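Local coordinates for protein amide synthase (Vibrio cholerae, PDB 1L5A) that acts as a nonribosomal peptide synthetase condensation enzyme, an amide synthase of vibriobactin biosynthesis that probably joins an acyl group to an amine, at residues T22-R28 with T349-A355; S47-R53 with W64-P69; P104-Q109 with Y121-I127. One frame throughout, in Å; residues are numbered along the deposited sequence.

Overall arrangement
From the N terminus, the chain first lays down 22-28, a strand inside the five-stranded sheet. Contact 2 then closes a short loop, in which the segment after helix 35-47 meets the one leading to strand 72-75. Contact 3 follows in series and pairs the two arms of the hairpin 107-125. Only after a long excursion, which also supplies strands 208-214 and 333-337 of a second, four-stranded sheet, does 349-355 return to pair with 22-28; contact 1 thus encloses both others. Contacts 1 and 3 share the sheet, joined by V23 N to A124 O (2.7 Å) and H25 N to T122 O (2.9 Å). Contact 2 packs F52 and P69 against T106 and H108 of contact 3.

Contact 1: T22-R28 with T349-A355; sequences TVAHSLR and TELKVLA
Two extended strands, 22-28 and 349-355, run antiparallel at 151°, their axes 4.6 Å apart. Pairs R28-E350, S26-K352 and A24-A355 are hydrogen-bonded; L27-L351 and H25-V353 are not. The register slips by one residue between A24 and H25, where L354 (phi/psi -96/-21°) and A355 both face A24: a classic beta bulge. A24 O accepts from L354 N (2.8 Å) and A355 N (3.3 Å), and A24 N donates to A355 O (3.1 Å). The regular ladder has S26 N to K352 O, K352 N to S26 O and R28 N to E350 O, all 2.9 Å, and E350 N to R28 O, 3.0 Å. S26, in the p rotamer, sends OG to a water (2.6 Å) that donates to E350 O (3.0 Å). With chi1 t on both, R28 NE makes a long, weak salt bridge to E350 OE2 (3.3 Å); R28 also pairs with E117. L27 CD2 meets L351 CG at 3.8 Å. H25 and L27 lie against helix 131-150, where E138 binds H25 ND1; A24, S26 and L354 meet helix 82-94. With 117-125 on the other edge of 22-28, the late strand 349-355 crosses over to end the N-terminal sheet within this chain, tying together both halves of the condensation fold.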
loop_
_atom_site.group_PDB
_atom_site.type_symbol
_atom_site.label_atom_id
_atom_site.label_comp_id
_atom_site.label_asym_id
_atom_site.label_seq_id
_atom_site.Cartn_x
_atom_site.Cartn_y
_atom_site.Cartn_z
ATOM N N THR A 22 -16.063 30.983 -7.028
ATOM C CA THR A 22 -16.966 30.789 -5.906
ATOM C C THR A 22 -17.799 29.531 -6.123
ATOM O O THR A 22 -18.021 29.111 -7.255
ATOM C CB THR A 22 -17.943 31.969 -5.777
ATOM O OG1 THR A 22 -17.215 33.183 -5.543
ATOM C CG2 THR A 22 -18.911 31.734 -4.644
ATOM N N VAL A 23 -18.253 28.930 -5.033
ATOM C CA VAL A 23 -19.101 27.747 -5.116
ATOM C C VAL A 23 -20.307 28.017 -4.216
ATOM O O VAL A 23 -20.175 28.179 -2.996
ATOM C CB VAL A 23 -18.387 26.475 -4.604
ATOM C CG1 VAL A 23 -19.174 25.242 -5.019
ATOM C CG2 VAL A 23 -16.985 26.406 -5.142
ATOM N N ALA A 24 -21.482 28.090 -4.814
ATOM C CA ALA A 24 -22.680 28.334 -4.028
ATOM C C ALA A 24 -23.822 27.424 -4.447
ATOM O O ALA A 24 -24.075 27.217 -5.643
ATOM C CB ALA A 24 -23.110 29.817 -4.137
ATOM N N HIS A 25 -24.489 26.854 -3.450
ATOM C CA HIS A 25 -25.634 25.987 -3.686
ATOM C C HIS A 25 -26.811 26.480 -2.852
ATOM O O HIS A 25 -26.637 27.107 -1.815
ATOM C CB HIS A 25 -25.335 24.543 -3.285
ATOM C CG HIS A 25 -24.431 23.811 -4.226
ATOM N ND1 HIS A 25 -24.524 22.450 -4.430
ATOM C CD2 HIS A 25 -23.400 24.237 -4.995
ATOM C CE1 HIS A 25 -23.592 22.070 -5.285
ATOM N NE2 HIS A 25 -22.896 23.134 -5.643
ATOM N N SER A 26 -28.017 26.217 -3.318
ATOM C CA SER A 26 -29.180 26.586 -2.550
ATOM C C SER A 26 -29.988 25.315 -2.452
ATOM O O SER A 26 -30.094 24.547 -3.418
ATOM C CB SER A 26 -29.989 27.689 -3.232
ATOM O OG SER A 26 -30.635 27.213 -4.386
ATOM N N LEU A 27 -30.522 25.073 -1.263
ATOM C CA LEU A 27 -31.340 23.898 -1.028
ATOM C C LEU A 27 -32.729 24.403 -0.688
ATOM O O LEU A 27 -32.896 25.304 0.145
ATOM C CB LEU A 27 -30.764 23.077 0.128
ATOM C CG LEU A 27 -29.374 22.467 -0.094
ATOM C CD1 LEU A 27 -28.974 21.647 1.127
ATOM C CD2 LEU A 27 -29.382 21.594 -1.349
ATOM N N ARG A 28 -33.730 23.867 -1.362
ATOM C CA ARG A 28 -35.084 24.293 -1.080
ATOM C C ARG A 28 -35.801 23.065 -0.589
ATOM O O ARG A 28 -35.925 22.059 -1.303
ATOM C CB ARG A 28 -35.778 24.861 -2.320
ATOM C CG ARG A 28 -36.967 25.770 -1.972
ATOM C CD ARG A 28 -37.560 26.447 -3.205
ATOM N NE ARG A 28 -38.295 25.515 -4.057
ATOM C CZ ARG A 28 -39.575 25.209 -3.889
ATOM N NH1 ARG A 28 -40.265 25.772 -2.900
ATOM N NH2 ARG A 28 -40.161 24.335 -4.701
ATOM N N THR A 349 -36.409 17.865 -1.994
ATOM C CA THR A 349 -35.261 18.752 -2.026
ATOM C C THR A 349 -34.981 19.217 -3.453
ATOM O O THR A 349 -34.816 18.420 -4.375
ATOM C CB THR A 349 -34.018 18.031 -1.456
ATOM O OG1 THR A 349 -34.226 17.780 -0.060
ATOM C CG2 THR A 349 -32.748 18.866 -1.646
ATOM N N GLU A 350 -34.947 20.523 -3.636
ATOM C CA GLU A 350 -34.648 21.087 -4.939
ATOM C C GLU A 350 -33.289 21.767 -4.749
ATOM O O GLU A 350 -33.153 22.740 -3.995
ATOM C CB GLU A 350 -35.742 22.091 -5.340
ATOM C CG GLU A 350 -35.428 22.956 -6.565
ATOM C CD GLU A 350 -36.504 24.018 -6.823
ATOM O OE1 GLU A 350 -37.629 23.638 -7.229
ATOM O OE2 GLU A 350 -36.228 25.225 -6.606
ATOM N N LEU A 351 -32.271 21.227 -5.405
ATOM C CA LEU A 351 -30.927 21.777 -5.295
ATOM C C LEU A 351 -30.656 22.707 -6.464
ATOM O O LEU A 351 -31.053 22.425 -7.594
ATOM C CB LEU A 351 -29.917 20.632 -5.288
ATOM C CG LEU A 351 -28.459 20.910 -4.923
ATOM C CD1 LEU A 351 -27.779 19.580 -4.555
ATOM C CD2 LEU A 351 -27.755 21.616 -6.068
ATOM N N LYS A 352 -29.999 23.828 -6.210
ATOM C CA LYS A 352 -29.707 24.735 -7.310
ATOM C C LYS A 352 -28.280 25.272 -7.209
ATOM O O LYS A 352 -27.886 25.860 -6.189
ATOM C CB LYS A 352 -30.725 25.884 -7.341
ATOM C CG LYS A 352 -30.799 26.628 -8.692
ATOM C CD LYS A 352 -31.687 27.910 -8.621
ATOM C CE LYS A 352 -31.660 28.745 -9.918
ATOM N NZ LYS A 352 -31.920 30.185 -9.631
ATOM N N VAL A 353 -27.500 25.029 -8.260
ATOM C CA VAL A 353 -26.116 25.491 -8.340
ATOM C C VAL A 353 -26.168 26.974 -8.712
ATOM O O VAL A 353 -26.586 27.314 -9.809
ATOM C CB VAL A 353 -25.335 24.706 -9.426
ATOM C CG1 VAL A 353 -23.932 25.250 -9.552
ATOM C CG2 VAL A 353 -25.299 23.215 -9.078
ATOM N N LEU A 354 -25.762 27.847 -7.792
ATOM C CA LEU A 354 -25.806 29.289 -8.007
ATOM C C LEU A 354 -24.496 29.851 -8.496
ATOM O O LEU A 354 -24.460 30.950 -9.065
ATOM C CB LEU A 354 -26.181 30.011 -6.716
ATOM C CG LEU A 354 -27.551 29.677 -6.150
ATOM C CD1 LEU A 354 -27.745 30.412 -4.830
ATOM C CD2 LEU A 354 -28.613 30.071 -7.157
ATOM N N ALA A 355 -23.422 29.107 -8.245
ATOM C CA ALA A 355 -22.082 29.492 -8.668
ATOM C C ALA A 355 -21.201 28.249 -8.660
ATOM O O ALA A 355 -21.366 27.365 -7.801
ATOM C CB ALA A 355 -21.517 30.545 -7.723
HETATM O O HOH W 1 -32.723 25.698 -4.154
#

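Contact 2: S47-R53 with W64-P69; sequences SEIDLFR and WHPFSP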
loop_
_atom_site.group_PDB
_atom_site.type_symbol
_atom_site.label_atom_id
_atom_site.label_comp_id
_atom_site.label_asym_id
_atom_site.label_seq_id
_atom_site.Cartn_x
_atom_site.Cartn_y
_atom_site.Cartn_z
ATOM N N SER A 47 -19.324 22.711 11.939
ATOM C CA SER A 47 -18.276 22.611 12.962
ATOM C C SER A 47 -17.256 21.569 12.616
ATOM O O SER A 47 -16.084 21.709 12.939
ATOM C CB SER A 47 -18.858 22.252 14.314
ATOM O OG SER A 47 -19.613 23.353 14.781
ATOM N N GLU A 48 -17.708 20.518 11.951
ATOM C CA GLU A 48 -16.832 19.427 11.566
ATOM C C GLU A 48 -15.884 19.735 10.406
ATOM O O GLU A 48 -14.946 18.971 10.170
ATOM C CB GLU A 48 -17.671 18.197 11.221
ATOM C CG GLU A 48 -18.519 17.648 12.377
ATOM C CD GLU A 48 -19.306 16.419 11.973
ATOM O OE1 GLU A 48 -18.956 15.806 10.939
ATOM O OE2 GLU A 48 -20.263 16.056 12.686
ATOM N N ILE A 49 -16.114 20.840 9.691
ATOM C CA ILE A 49 -15.285 21.179 8.537
ATOM C C ILE A 49 -14.223 22.197 8.881
ATOM O O ILE A 49 -14.466 23.391 8.814
ATOM C CB ILE A 49 -16.153 21.735 7.385
ATOM C CG1 ILE A 49 -17.349 20.816 7.156
ATOM C CG2 ILE A 49 -15.335 21.824 6.090
ATOM C CD1 ILE A 49 -18.226 21.248 5.998
ATOM N N ASP A 50 -13.035 21.731 9.233
ATOM C CA ASP A 50 -11.960 22.635 9.612
ATOM C C ASP A 50 -11.592 23.687 8.577
ATOM O O ASP A 50 -11.316 24.836 8.918
ATOM C CB ASP A 50 -10.708 21.847 9.955
ATOM C CG ASP A 50 -10.822 21.120 11.268
ATOM O OD1 ASP A 50 -11.525 21.628 12.157
ATOM O OD2 ASP A 50 -10.188 20.051 11.422
ATOM N N LEU A 51 -11.575 23.301 7.312
ATOM C CA LEU A 51 -11.190 24.242 6.275
ATOM C C LEU A 51 -12.139 25.454 6.177
ATOM O O LEU A 51 -11.719 26.526 5.755
ATOM C CB LEU A 51 -11.060 23.515 4.928
ATOM C CG LEU A 51 -10.084 24.146 3.937
ATOM C CD1 LEU A 51 -8.709 24.336 4.589
ATOM C CD2 LEU A 51 -9.979 23.262 2.705
ATOM N N PHE A 52 -13.404 25.310 6.555
ATOM C CA PHE A 52 -14.287 26.470 6.504
ATOM C C PHE A 52 -13.818 27.556 7.492
ATOM O O PHE A 52 -14.386 28.641 7.524
ATOM C CB PHE A 52 -15.733 26.102 6.851
ATOM C CG PHE A 52 -16.477 25.419 5.755
ATOM C CD1 PHE A 52 -17.827 25.124 5.910
ATOM C CD2 PHE A 52 -15.833 25.023 4.590
ATOM C CE1 PHE A 52 -18.524 24.435 4.932
ATOM C CE2 PHE A 52 -16.521 24.328 3.600
ATOM C CZ PHE A 52 -17.871 24.031 3.774
ATOM N N ARG A 53 -12.809 27.265 8.308
ATOM C CA ARG A 53 -12.305 28.255 9.263
ATOM C C ARG A 53 -10.996 28.851 8.754
ATOM O O ARG A 53 -10.343 29.645 9.433
ATOM C CB ARG A 53 -12.064 27.631 10.649
ATOM C CG ARG A 53 -13.341 27.230 11.406
ATOM C CD ARG A 53 -13.045 26.723 12.832
ATOM N NE ARG A 53 -12.315 25.448 12.855
ATOM C CZ ARG A 53 -11.022 25.325 13.132
ATOM N NH1 ARG A 53 -10.286 26.405 13.418
ATOM N NH2 ARG A 53 -10.464 24.116 13.128
ATOM N N TRP A 64 -5.647 29.740 10.942
ATOM C CA TRP A 64 -6.984 29.337 11.381
ATOM C C TRP A 64 -7.807 30.180 12.361
ATOM O O TRP A 64 -7.383 30.474 13.482
ATOM C CB TRP A 64 -6.905 27.917 11.941
ATOM C CG TRP A 64 -6.050 27.037 11.114
ATOM C CD1 TRP A 64 -4.694 26.908 11.195
ATOM C CD2 TRP A 64 -6.469 26.223 10.010
ATOM N NE1 TRP A 64 -4.243 26.068 10.205
ATOM C CE2 TRP A 64 -5.309 25.632 9.465
ATOM C CE3 TRP A 64 -7.707 25.940 9.428
ATOM C CZ2 TRP A 64 -5.351 24.769 8.358
ATOM C CZ3 TRP A 64 -7.751 25.082 8.324
ATOM C CH2 TRP A 64 -6.573 24.507 7.804
ATOM N N HIS A 65 -9.012 30.528 11.935
ATOM C CA HIS A 65 -9.943 31.264 12.777
ATOM C C HIS A 65 -10.392 30.248 13.850
ATOM O O HIS A 65 -10.660 29.082 13.552
ATOM C CB HIS A 65 -11.131 31.724 11.949
ATOM C CG HIS A 65 -11.913 32.823 12.586
ATOM N ND1 HIS A 65 -13.243 32.688 12.931
ATOM C CD2 HIS A 65 -11.561 34.089 12.919
ATOM C CE1 HIS A 65 -13.678 33.824 13.446
ATOM N NE2 HIS A 65 -12.679 34.689 13.451
ATOM N N PRO A 66 -10.497 30.677 15.106
ATOM C CA PRO A 66 -10.904 29.730 16.152
ATOM C C PRO A 66 -12.391 29.409 16.274
ATOM O O PRO A 66 -12.758 28.477 16.973
ATOM C CB PRO A 66 -10.369 30.380 17.409
ATOM C CG PRO A 66 -10.657 31.827 17.128
ATOM C CD PRO A 66 -10.229 32.010 15.672
ATOM N N PHE A 67 -13.252 30.149 15.587
ATOM C CA PHE A 67 -14.682 29.898 15.709
ATOM C C PHE A 67 -15.260 29.296 14.438
ATOM O O PHE A 67 -14.744 29.523 13.350
ATOM C CB PHE A 67 -15.399 31.215 16.044
ATOM C CG PHE A 67 -14.857 31.915 17.268
ATOM C CD1 PHE A 67 -14.775 33.303 17.310
ATOM C CD2 PHE A 67 -14.421 31.189 18.376
ATOM C CE1 PHE A 67 -14.261 33.953 18.434
ATOM C CE2 PHE A 67 -13.912 31.824 19.492
ATOM C CZ PHE A 67 -13.829 33.206 19.528
ATOM N N SER A 68 -16.330 28.520 14.563
ATOM C CA SER A 68 -16.932 27.945 13.368
ATOM C C SER A 68 -17.761 29.008 12.676
ATOM O O SER A 68 -18.161 30.000 13.274
ATOM C CB SER A 68 -17.814 26.725 13.702
ATOM O OG SER A 68 -18.727 26.964 14.768
ATOM N N PRO A 69 -18.006 28.830 11.382
ATOM C CA PRO A 69 -18.800 29.785 10.606
ATOM C C PRO A 69 -20.189 30.069 11.224
ATOM O O PRO A 69 -20.887 29.154 11.682
ATOM C CB PRO A 69 -18.919 29.087 9.248
ATOM C CG PRO A 69 -17.625 28.352 9.139
ATOM C CD PRO A 69 -17.457 27.767 10.521
#
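R53 supplies most of the polar chemistry here. Its carbonyl O accepts from H65 N at 3.0 Å, and its NH1 donates to H65 O at 2.7 Å, so both backbone polar atoms of H65 are engaged by the same residue. R53 NH2 turns back to D50 OD1 (2.9 Å) in a salt bridge inside the 3-10 turn 50-53. The second carboxylate oxygen, D50 OD2, accepts from Y161 N. F52 N donates to I49 O (3.1 Å), the bond that opens this turn. S47 OG lies 3.7 Å from S68 OG, but its hydrogen-bond partner is H43 O. Apolar contacts flank R53: L51 CD1 touches W64 CH2 at 3.9 Å, and F52 CB rests on P69 CG (3.7 Å). D50 O meets the edge of the indole at W64 CZ3 (3.6 Å). A 3-10 turn is thus clasped by an irregular loop through an arginine bound to a main-chain carbonyl. The contact lies at the surface, joining the end of helix 35-47 to the connection between strands 62-64 and 72-75. E48 OE1 accepts from F158 N; inward, I49 and F52 pack on F137 of helix 131-150, where E48 OE2 forms a salt bridge with R140 and a hydrogen bond with H144.

Contact 3: P104-Q109 with Y121-I127; sequences PITSHQ and YTRAHHI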
loop_
_atom_site.group_PDB
_atom_site.type_symbol
_atom_site.label_atom_id
_atom_site.label_comp_id
_atom_site.label_asym_id
_atom_site.label_seq_id
_atom_site.Cartn_x
_atom_site.Cartn_y
_atom_site.Cartn_z
ATOM N N PRO A 104 -13.856 35.795 6.122
ATOM C CA PRO A 104 -14.461 34.464 6.176
ATOM C C PRO A 104 -14.614 33.956 4.757
ATOM O O PRO A 104 -15.094 34.682 3.890
ATOM C CB PRO A 104 -15.831 34.716 6.824
ATOM C CG PRO A 104 -15.700 36.093 7.473
ATOM C CD PRO A 104 -14.812 36.837 6.529
ATOM N N ILE A 105 -14.242 32.702 4.528
ATOM C CA ILE A 105 -14.343 32.124 3.199
ATOM C C ILE A 105 -15.715 31.554 2.901
ATOM O O ILE A 105 -16.051 31.326 1.745
ATOM C CB ILE A 105 -13.294 31.010 2.993
ATOM C CG1 ILE A 105 -11.909 31.508 3.403
ATOM C CG2 ILE A 105 -13.233 30.612 1.540
ATOM C CD1 ILE A 105 -11.394 32.662 2.601
ATOM N N THR A 106 -16.523 31.295 3.917
ATOM C CA THR A 106 -17.843 30.751 3.610
ATOM C C THR A 106 -18.977 31.574 4.201
ATOM O O THR A 106 -18.756 32.463 5.005
ATOM C CB THR A 106 -17.999 29.288 4.090
ATOM O OG1 THR A 106 -18.239 29.265 5.505
ATOM C CG2 THR A 106 -16.745 28.489 3.763
ATOM N N SER A 107 -20.196 31.262 3.785
ATOM C CA SER A 107 -21.385 31.942 4.267
ATOM C C SER A 107 -22.493 30.898 4.381
ATOM O O SER A 107 -22.588 29.990 3.547
ATOM C CB SER A 107 -21.788 33.055 3.286
ATOM O OG SER A 107 -22.844 33.856 3.794
ATOM N N HIS A 108 -23.329 31.025 5.407
ATOM C CA HIS A 108 -24.423 30.083 5.619
ATOM C C HIS A 108 -25.684 30.833 6.004
ATOM O O HIS A 108 -25.743 31.509 7.033
ATOM C CB HIS A 108 -24.027 29.078 6.712
ATOM C CG HIS A 108 -22.696 28.452 6.464
ATOM N ND1 HIS A 108 -22.531 27.363 5.634
ATOM C CD2 HIS A 108 -21.448 28.858 6.805
ATOM C CE1 HIS A 108 -21.240 27.132 5.468
ATOM N NE2 HIS A 108 -20.561 28.027 6.167
ATOM N N GLN A 109 -26.706 30.715 5.174
ATOM C CA GLN A 109 -27.938 31.416 5.457
ATOM C C GLN A 109 -29.103 30.430 5.418
ATOM O O GLN A 109 -29.128 29.546 4.573
ATOM C CB GLN A 109 -28.137 32.513 4.410
ATOM C CG GLN A 109 -26.999 33.542 4.288
ATOM C CD GLN A 109 -27.091 34.381 2.976
ATOM O OE1 GLN A 109 -28.169 34.505 2.356
ATOM N NE2 GLN A 109 -25.958 34.962 2.564
ATOM N N TYR A 121 -28.857 28.275 2.002
ATOM C CA TYR A 121 -27.874 28.805 1.085
ATOM C C TYR A 121 -26.482 28.592 1.668
ATOM O O TYR A 121 -26.176 29.038 2.779
ATOM C CB TYR A 121 -28.123 30.307 0.852
ATOM C CG TYR A 121 -27.032 31.012 0.084
ATOM C CD1 TYR A 121 -26.843 30.790 -1.291
ATOM C CD2 TYR A 121 -26.183 31.903 0.725
ATOM C CE1 TYR A 121 -25.820 31.454 -2.006
ATOM C CE2 TYR A 121 -25.162 32.571 0.028
ATOM C CZ TYR A 121 -24.988 32.343 -1.331
ATOM O OH TYR A 121 -23.985 33.019 -1.991
ATOM N N THR A 122 -25.642 27.912 0.899
ATOM C CA THR A 122 -24.275 27.627 1.302
ATOM C C THR A 122 -23.315 28.189 0.264
ATOM O O THR A 122 -23.479 27.942 -0.919
ATOM C CB THR A 122 -24.065 26.124 1.379
ATOM O OG1 THR A 122 -25.019 25.576 2.288
ATOM C CG2 THR A 122 -22.647 25.796 1.846
ATOM N N ARG A 123 -22.316 28.941 0.700
ATOM C CA ARG A 123 -21.342 29.484 -0.228
ATOM C C ARG A 123 -19.935 29.385 0.299
ATOM O O ARG A 123 -19.671 29.650 1.472
ATOM C CB ARG A 123 -21.586 30.952 -0.518
ATOM C CG ARG A 123 -20.346 31.627 -1.115
ATOM C CD ARG A 123 -20.185 33.030 -0.603
ATOM N NE ARG A 123 -19.026 33.153 0.267
ATOM C CZ ARG A 123 -18.816 34.168 1.095
ATOM N NH1 ARG A 123 -19.693 35.164 1.172
ATOM N NH2 ARG A 123 -17.730 34.182 1.856
ATOM N N ALA A 124 -19.022 29.059 -0.601
ATOM C CA ALA A 124 -17.622 28.948 -0.251
ATOM C C ALA A 124 -16.790 29.354 -1.452
ATOM O O ALA A 124 -17.295 29.524 -2.543
ATOM C CB ALA A 124 -17.307 27.502 0.141
ATOM N N HIS A 125 -15.504 29.535 -1.242
ATOM C CA HIS A 125 -14.615 29.846 -2.344
ATOM C C HIS A 125 -13.995 28.513 -2.782
ATOM O O HIS A 125 -13.713 27.638 -1.959
ATOM C CB HIS A 125 -13.533 30.808 -1.886
ATOM C CG HIS A 125 -12.678 31.309 -2.996
ATOM N ND1 HIS A 125 -11.704 30.536 -3.587
ATOM C CD2 HIS A 125 -12.665 32.498 -3.642
ATOM C CE1 HIS A 125 -11.124 31.231 -4.550
ATOM N NE2 HIS A 125 -11.689 32.424 -4.605
ATOM N N HIS A 126 -13.787 28.349 -4.077
ATOM C CA HIS A 126 -13.203 27.119 -4.583
ATOM C C HIS A 126 -11.876 26.728 -3.915
ATOM O O HIS A 126 -11.443 25.583 -4.010
ATOM C CB HIS A 126 -12.986 27.257 -6.079
ATOM C CG HIS A 126 -13.674 26.209 -6.881
ATOM N ND1 HIS A 126 -13.162 24.938 -7.035
ATOM C CD2 HIS A 126 -14.850 26.231 -7.551
ATOM C CE1 HIS A 126 -13.995 24.221 -7.766
ATOM N NE2 HIS A 126 -15.028 24.982 -8.090
ATOM N N ILE A 127 -11.237 27.682 -3.245
ATOM C CA ILE A 127 -9.956 27.436 -2.610
ATOM C C ILE A 127 -10.040 26.588 -1.331
ATOM O O ILE A 127 -9.009 26.145 -0.817
ATOM C CB ILE A 127 -9.225 28.780 -2.327
ATOM C CG1 ILE A 127 -7.736 28.540 -2.129
ATOM C CG2 ILE A 127 -9.772 29.442 -1.068
ATOM C CD1 ILE A 127 -6.964 29.812 -2.156
HETATM O O HOH W 2 -24.782 26.882 4.807
#
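P104 opens the first segment at the surface. I105 O receives a weak hydrogen bond from R123 NH2 (3.3 Å) and a CA-H...O contact from A124 CA (3.5 Å), while I105 CG2 packs on H125 CB at 3.4 Å. T106 places its CA 3.0 Å from R123 O and its CG2 3.8 Å from A124 CB; its OG1 shares a 2.7 Å hydrogen bond with H108 NE2. S107 forms a hydrogen-bonded pair with R123: S107 N donates to R123 O (2.9 Å) and R123 N to S107 O (3.0 Å). S107 CB lies over one face of the R123 guanidinium, whose NH1 forms a salt bridge with D93 of helix 82-94. The pairing is that of an antiparallel beta hairpin, and its second strand runs straight into the HHxxxDG signature of condensation domains, which begins with H125 and H126; H125 ND1 accepts from I127 N at 2.9 Å. H108, in a non-hydrogen-bonded pair with T122, reaches it through a water 2.4 Å from H108 ND1 and 2.8 Å from T122 OG1. Q109 continues the ladder, Q109 N to Y121 O at 3.0 Å and Y121 N to Q109 O at 2.9 Å; Y121 OH is bound by D93.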